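Local coordinates for phosphate ABC transporter, phosphate-binding protein (Clostridium perfringens, PDB 4Q8R), which probably binds phosphate with high affinity outside the cell and delivers it to an ABC-type phosphate transporter, at residues A[156-164]-A[171-182]. Residues are numbered along the deposited sequence; the frame is centred on the assembly and turned at random.
Sequences SGNIKSLVQ and GYISFSYVDDSV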
ATOM      1  N   SER A 156      -0.153  -5.842   5.170  1.00 19.13           N
ATOM      2  CA  SER A 156       0.135  -4.559   5.830  1.00 19.51           C
ATOM      3  C   SER A 156       0.083  -4.708   7.348  1.00 20.49           C
ATOM      4  O   SER A 156       0.921  -4.137   8.054  1.00 22.03           O
ATOM      5  CB  SER A 156      -0.898  -3.519   5.397  1.00 21.38           C
ATOM      6  OG  SER A 156      -0.764  -3.138   4.043  1.00 20.77           O
ATOM      7  N   GLY A 157      -0.985  -5.319   7.858  1.00 23.41           N
ATOM      8  CA  GLY A 157      -1.162  -5.441   9.318  1.00 24.90           C
ATOM      9  C   GLY A 157       0.043  -6.135   9.969  1.00 23.64           C
ATOM     10  O   GLY A 157       0.537  -5.759  11.059  1.00 24.04           O
ATOM     11  N   ASN A 158       0.525  -7.190   9.300  1.00 21.64           N
ATOM     12  CA  ASN A 158       1.617  -7.982   9.844  1.00 20.77           C
ATOM     13  C   ASN A 158       2.931  -7.204   9.834  1.00 21.42           C
ATOM     14  O   ASN A 158       3.720  -7.305  10.769  1.00 21.75           O
ATOM     15  CB  ASN A 158       1.753  -9.349   9.195  1.00 26.35           C
ATOM     16  CG  ASN A 158       0.687 -10.330   9.726  1.00 37.28           C
ATOM     17  OD1 ASN A 158       0.254 -10.235  10.881  1.00 45.54           O
ATOM     18  ND2 ASN A 158       0.276 -11.271   8.925  1.00 36.73           N
ATOM     19  N   ILE A 159       3.203  -6.412   8.799  1.00 20.80           N
ATOM     20  CA  ILE A 159       4.430  -5.676   8.773  1.00 19.89           C
ATOM     21  C   ILE A 159       4.428  -4.597   9.875  1.00 22.05           C
ATOM     22  O   ILE A 159       5.437  -4.381  10.546  1.00 21.52           O
ATOM     23  CB  ILE A 159       4.803  -5.206   7.364  1.00 23.58           C
ATOM     24  CG1 ILE A 159       6.281  -4.743   7.283  1.00 23.43           C
ATOM     25  CG2 ILE A 159       3.923  -4.086   6.849  1.00 24.92           C
ATOM     26  CD1 ILE A 159       6.840  -4.725   5.824  1.00 24.74           C
ATOM     27  N   LYS A 160       3.290  -3.950  10.063  1.00 22.71           N
ATOM     28  CA  LYS A 160       3.183  -2.970  11.126  1.00 23.16           C
ATOM     29  C   LYS A 160       3.455  -3.656  12.505  1.00 24.66           C
ATOM     30  O   LYS A 160       4.205  -3.127  13.322  1.00 24.22           O
ATOM     31  CB  LYS A 160       1.777  -2.351  11.137  1.00 21.62           C
ATOM     32  CG  LYS A 160       1.545  -1.258  12.161  1.00 26.37           C
ATOM     33  CD  LYS A 160       0.195  -0.637  11.887  1.00 29.51           C
ATOM     34  CE  LYS A 160      -0.100   0.413  12.916  1.00 29.44           C
ATOM     35  NZ  LYS A 160      -1.418   1.061  12.693  1.00 33.18           N
ATOM     36  N   SER A 161       2.840  -4.801  12.733  1.00 23.82           N
ATOM     37  CA  SER A 161       2.962  -5.525  14.003  0.62 25.39           C
ATOM     38  C   SER A 161       4.419  -5.920  14.232  1.00 26.16           C
ATOM     39  O   SER A 161       4.939  -5.790  15.336  1.00 26.87           O
ATOM     40  CB  SER A 161       2.093  -6.763  14.005  0.62 22.61           C
ATOM     41  OG  SER A 161       0.721  -6.446  14.110  0.62 26.78           O
ATOM     42  N   LEU A 162       5.098  -6.367  13.198  1.00 22.52           N
ATOM     43  CA  LEU A 162       6.515  -6.733  13.372  0.50 22.36           C
ATOM     44  C   LEU A 162       7.383  -5.541  13.831  1.00 23.94           C
ATOM     45  O   LEU A 162       8.206  -5.650  14.786  1.00 27.27           O
ATOM     46  CB  LEU A 162       7.049  -7.430  12.114  0.50 25.81           C
ATOM     47  CG  LEU A 162       8.184  -8.423  12.349  0.50 31.42           C
ATOM     48  CD1 LEU A 162       7.774  -9.445  13.376  0.50 31.14           C
ATOM     49  CD2 LEU A 162       8.632  -9.067  11.045  0.50 32.39           C
ATOM     50  N   VAL A 163       7.186  -4.412  13.172  1.00 21.67           N
ATOM     51  CA  VAL A 163       7.918  -3.194  13.468  1.00 21.98           C
ATOM     52  C   VAL A 163       7.544  -2.720  14.887  1.00 24.41           C
ATOM     53  O   VAL A 163       8.426  -2.360  15.685  1.00 25.06           O
ATOM     54  CB  VAL A 163       7.702  -2.131  12.408  1.00 21.13           C
ATOM     55  CG1 VAL A 163       8.307  -0.794  12.828  1.00 24.30           C
ATOM     56  CG2 VAL A 163       8.256  -2.561  11.065  1.00 22.86           C
ATOM     57  N   GLN A 164       6.263  -2.803  15.226  1.00 23.62           N
ATOM     58  CA  GLN A 164       5.821  -2.478  16.573  1.00 24.51           C
ATOM     59  C   GLN A 164       6.503  -3.338  17.630  1.00 25.99           C
ATOM     60  O   GLN A 164       6.649  -2.895  18.770  1.00 28.41           O
ATOM     61  CB  GLN A 164       4.332  -2.629  16.788  1.00 26.93           C
ATOM     62  CG  GLN A 164       3.508  -1.575  16.102  1.00 29.70           C
ATOM     63  CD  GLN A 164       2.009  -1.908  16.112  1.00 30.67           C
ATOM     64  OE1 GLN A 164       1.615  -3.086  16.074  1.00 32.61           O
ATOM     65  NE2 GLN A 164       1.157  -0.881  16.206  1.00 36.37           N
ATOM     66  N   GLY A 171      10.305  -1.452   8.105  1.00 20.90           N
ATOM     67  CA  GLY A 171       9.384  -2.008   7.100  1.00 22.14           C
ATOM     68  C   GLY A 171       8.803  -0.897   6.275  1.00 22.91           C
ATOM     69  O   GLY A 171       9.118   0.252   6.477  1.00 24.49           O
ATOM     70  N   TYR A 172       7.932  -1.255   5.321  1.00 21.31           N
ATOM     71  CA  TYR A 172       7.258  -0.267   4.489  1.00 20.57           C
ATOM     72  C   TYR A 172       5.780  -0.571   4.461  1.00 20.63           C
ATOM     73  O   TYR A 172       5.343  -1.695   4.478  1.00 21.09           O
ATOM     74  CB  TYR A 172       7.872  -0.214   3.106  1.00 21.97           C
ATOM     75  CG  TYR A 172       8.002  -1.583   2.421  1.00 19.13           C
ATOM     76  CD1 TYR A 172       6.892  -2.223   1.839  1.00 20.46           C
ATOM     77  CD2 TYR A 172       9.250  -2.216   2.321  1.00 19.88           C
ATOM     78  CE1 TYR A 172       7.047  -3.441   1.171  1.00 20.88           C
ATOM     79  CE2 TYR A 172       9.372  -3.441   1.708  1.00 20.47           C
ATOM     80  CZ  TYR A 172       8.289  -4.032   1.158  1.00 19.71           C
ATOM     81  OH  TYR A 172       8.406  -5.244   0.508  1.00 19.53           O
ATOM     82  N   ILE A 173       4.999   0.494   4.414  1.00 19.91           N
ATOM     83  CA  ILE A 173       3.569   0.370   4.557  1.00 21.23           C
ATOM     84  C   ILE A 173       2.864   1.603   4.054  1.00 20.92           C
ATOM     85  O   ILE A 173       3.409   2.697   4.088  1.00 23.04           O
ATOM     86  CB  ILE A 173       3.254   0.165   6.032  1.00 23.98           C
ATOM     87  CG1 ILE A 173       1.895  -0.439   6.252  1.00 22.99           C
ATOM     88  CG2 ILE A 173       3.394   1.483   6.856  1.00 24.46           C
ATOM     89  CD1 ILE A 173       1.669  -0.922   7.644  1.00 24.94           C
ATOM     90  N   SER A 174       1.641   1.442   3.563  1.00 21.81           N
ATOM     91  CA  SER A 174       0.793   2.579   3.176  1.00 20.35           C
ATOM     92  C   SER A 174       0.647   3.591   4.346  1.00 22.60           C
ATOM     93  O   SER A 174       0.502   3.192   5.503  1.00 22.31           O
ATOM     94  CB  SER A 174      -0.596   2.049   2.843  1.00 23.18           C
ATOM     95  OG  SER A 174      -1.577   3.076   2.823  1.00 24.55           O
ATOM     96  N   PHE A 175       0.613   4.866   4.000  1.00 22.67           N
ATOM     97  CA  PHE A 175       0.381   5.925   4.966  1.00 25.67           C
ATOM     98  C   PHE A 175      -0.925   5.664   5.743  1.00 29.26           C
ATOM     99  O   PHE A 175      -1.085   6.151   6.900  1.00 28.97           O
ATOM    100  CB  PHE A 175       0.182   7.241   4.245  1.00 25.89           C
ATOM    101  CG  PHE A 175       1.421   7.920   3.729  1.00 29.41           C
ATOM    102  CD1 PHE A 175       2.702   7.333   3.717  1.00 29.39           C
ATOM    103  CD2 PHE A 175       1.292   9.257   3.203  1.00 30.37           C
ATOM    104  CE1 PHE A 175       3.766   8.026   3.223  1.00 29.09           C
ATOM    105  CE2 PHE A 175       2.377   9.955   2.763  1.00 30.83           C
ATOM    106  CZ  PHE A 175       3.642   9.321   2.735  1.00 29.57           C
ATOM    107  N   SER A 176      -1.889   4.961   5.102  1.00 26.00           N
ATOM    108  CA  SER A 176      -3.168   4.630   5.699  1.00 28.58           C
ATOM    109  C   SER A 176      -3.050   3.869   7.028  1.00 26.45           C
ATOM    110  O   SER A 176      -3.937   3.864   7.863  1.00 31.10           O
ATOM    111  CB  SER A 176      -4.066   3.842   4.707  1.00 28.15           C
ATOM    112  OG  SER A 176      -5.371   4.001   5.050  1.00 38.12           O
ATOM    113  N   TYR A 177      -1.920   3.161   7.192  1.00 25.26           N
ATOM    114  CA  TYR A 177      -1.681   2.369   8.397  1.00 28.17           C
ATOM    115  C   TYR A 177      -0.769   3.059   9.392  1.00 26.51           C
ATOM    116  O   TYR A 177      -0.535   2.519  10.469  1.00 27.85           O
ATOM    117  CB  TYR A 177      -1.023   1.037   8.042  1.00 23.51           C
ATOM    118  CG  TYR A 177      -1.976   0.023   7.423  1.00 24.66           C
ATOM    119  CD1 TYR A 177      -2.439   0.161   6.107  1.00 25.11           C
ATOM    120  CD2 TYR A 177      -2.417  -1.063   8.175  1.00 24.88           C
ATOM    121  CE1 TYR A 177      -3.296  -0.798   5.551  1.00 22.49           C
ATOM    122  CE2 TYR A 177      -3.286  -1.984   7.647  1.00 25.28           C
ATOM    123  CZ  TYR A 177      -3.735  -1.863   6.349  1.00 23.95           C
ATOM    124  OH  TYR A 177      -4.521  -2.897   5.899  1.00 24.94           O
ATOM    125  N   VAL A 178      -0.224   4.213   9.051  1.00 24.62           N
ATOM    126  CA  VAL A 178       0.750   4.879   9.959  1.00 27.77           C
ATOM    127  C   VAL A 178      -0.016   5.550  11.095  1.00 34.70           C
ATOM    128  O   VAL A 178      -1.026   6.164  10.865  1.00 34.93           O
ATOM    129  CB  VAL A 178       1.637   5.888   9.228  1.00 26.51           C
ATOM    130  CG1 VAL A 178       2.539   6.616  10.228  1.00 30.99           C
ATOM    131  CG2 VAL A 178       2.496   5.183   8.160  1.00 28.19           C
ATOM    132  N   ASP A 179       0.415   5.350  12.326  1.00 30.94           N
ATOM    133  CA  ASP A 179      -0.132   6.049  13.446  1.00 33.14           C
ATOM    134  C   ASP A 179       0.978   6.249  14.421  1.00 31.48           C
ATOM    135  O   ASP A 179       2.131   6.009  14.081  1.00 33.21           O
ATOM    136  CB  ASP A 179      -1.319   5.300  14.084  1.00 35.80           C
ATOM    137  CG  ASP A 179      -0.947   3.890  14.547  1.00 35.17           C
ATOM    138  OD1 ASP A 179       0.246   3.641  14.802  1.00 36.30           O
ATOM    139  OD2 ASP A 179      -1.836   3.055  14.656  1.00 38.71           O
ATOM    140  N   ASP A 180       0.612   6.787  15.606  1.00 37.55           N
ATOM    141  CA  ASP A 180       1.610   7.090  16.637  1.00 39.32           C
ATOM    142  C   ASP A 180       2.382   5.933  17.228  1.00 38.40           C
ATOM    143  O   ASP A 180       3.287   6.174  17.997  1.00 41.85           O
ATOM    144  CB  ASP A 180       0.992   7.847  17.796  1.00 44.12           C
ATOM    145  CG  ASP A 180       0.375   9.168  17.366  1.00 63.13           C
ATOM    146  OD1 ASP A 180       0.757   9.699  16.301  1.00 70.31           O
ATOM    147  OD2 ASP A 180      -0.493   9.658  18.094  1.00 74.59           O
ATOM    148  N   SER A 181       2.054   4.709  16.866  1.00 37.02           N
ATOM    149  CA  SER A 181       2.691   3.536  17.426  1.00 36.27           C
ATOM    150  C   SER A 181       4.009   3.188  16.733  1.00 33.61           C
ATOM    151  O   SER A 181       4.731   2.365  17.234  1.00 36.40           O
ATOM    152  CB  SER A 181       1.751   2.319  17.354  1.00 36.95           C
ATOM    153  OG  SER A 181       1.635   1.820  16.041  1.00 38.16           O
ATOM    154  N   VAL A 182       4.254   3.799  15.578  1.00 31.12           N
ATOM    155  CA  VAL A 182       5.443   3.590  14.750  1.00 29.25           C
ATOM    156  C   VAL A 182       5.914   4.951  14.243  1.00 31.00           C
ATOM    157  O   VAL A 182       5.219   5.964  14.414  1.00 35.88           O
ATOM    158  CB  VAL A 182       5.173   2.611  13.567  1.00 30.28           C
ATOM    159  CG1 VAL A 182       4.828   1.204  14.063  1.00 29.26           C
ATOM    160  CG2 VAL A 182       4.097   3.121  12.640  1.00 31.94           C
TER
HETATM  161  O   HOH W   1       0.799  -1.253   2.820  1.00 22.71           O
HETATM  162  O   HOH W   2      -1.521   0.773  16.991  1.00 90.51           O
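Ser156 CB sits over one face of the Tyr177 ring, offset toward the rim, in a CH-pi contact 3.6 Å from the ring centroid. Gly157 N approaches the same ring obliquely. The contact packs helix 156-164 of a periplasmic-binding-protein fold against strand 171-174 and the 3-10 turn and loop that follow. Ser156 OG is hydrogen-bonded to Thr12 OG1, and Tyr177 OH to Thr12 O. A phosphate ion, probably from the crystallisation liquor, lies about 5 Å from the Ser156 side chain. A water also joins Ser156 OG to Ser174 N. Further along the helix, Ile159 CG2 meets Ile173 CD1 at 4.0 Å. Val163 CG1 and Val182 CG1 continue the apolar packing. Lys160 leaves the helix fully extended, with CG anti to the backbone N (chi1 -177°). NZ thereby donates a hydrogen bond to Tyr177 O at 2.8 Å. It also forms a salt bridge with Asp179 OD2 at the same distance. NZ meets that carboxylate from above its plane. Asp179 OD1 takes both Ser181 N, in an Asx turn, and Ser181 OG. The same Ser181 OG lies close to the amide plane of Gln164, and Gln164 NE2 donates to it at 2.7 Å, with an N-H...O angle of 162°.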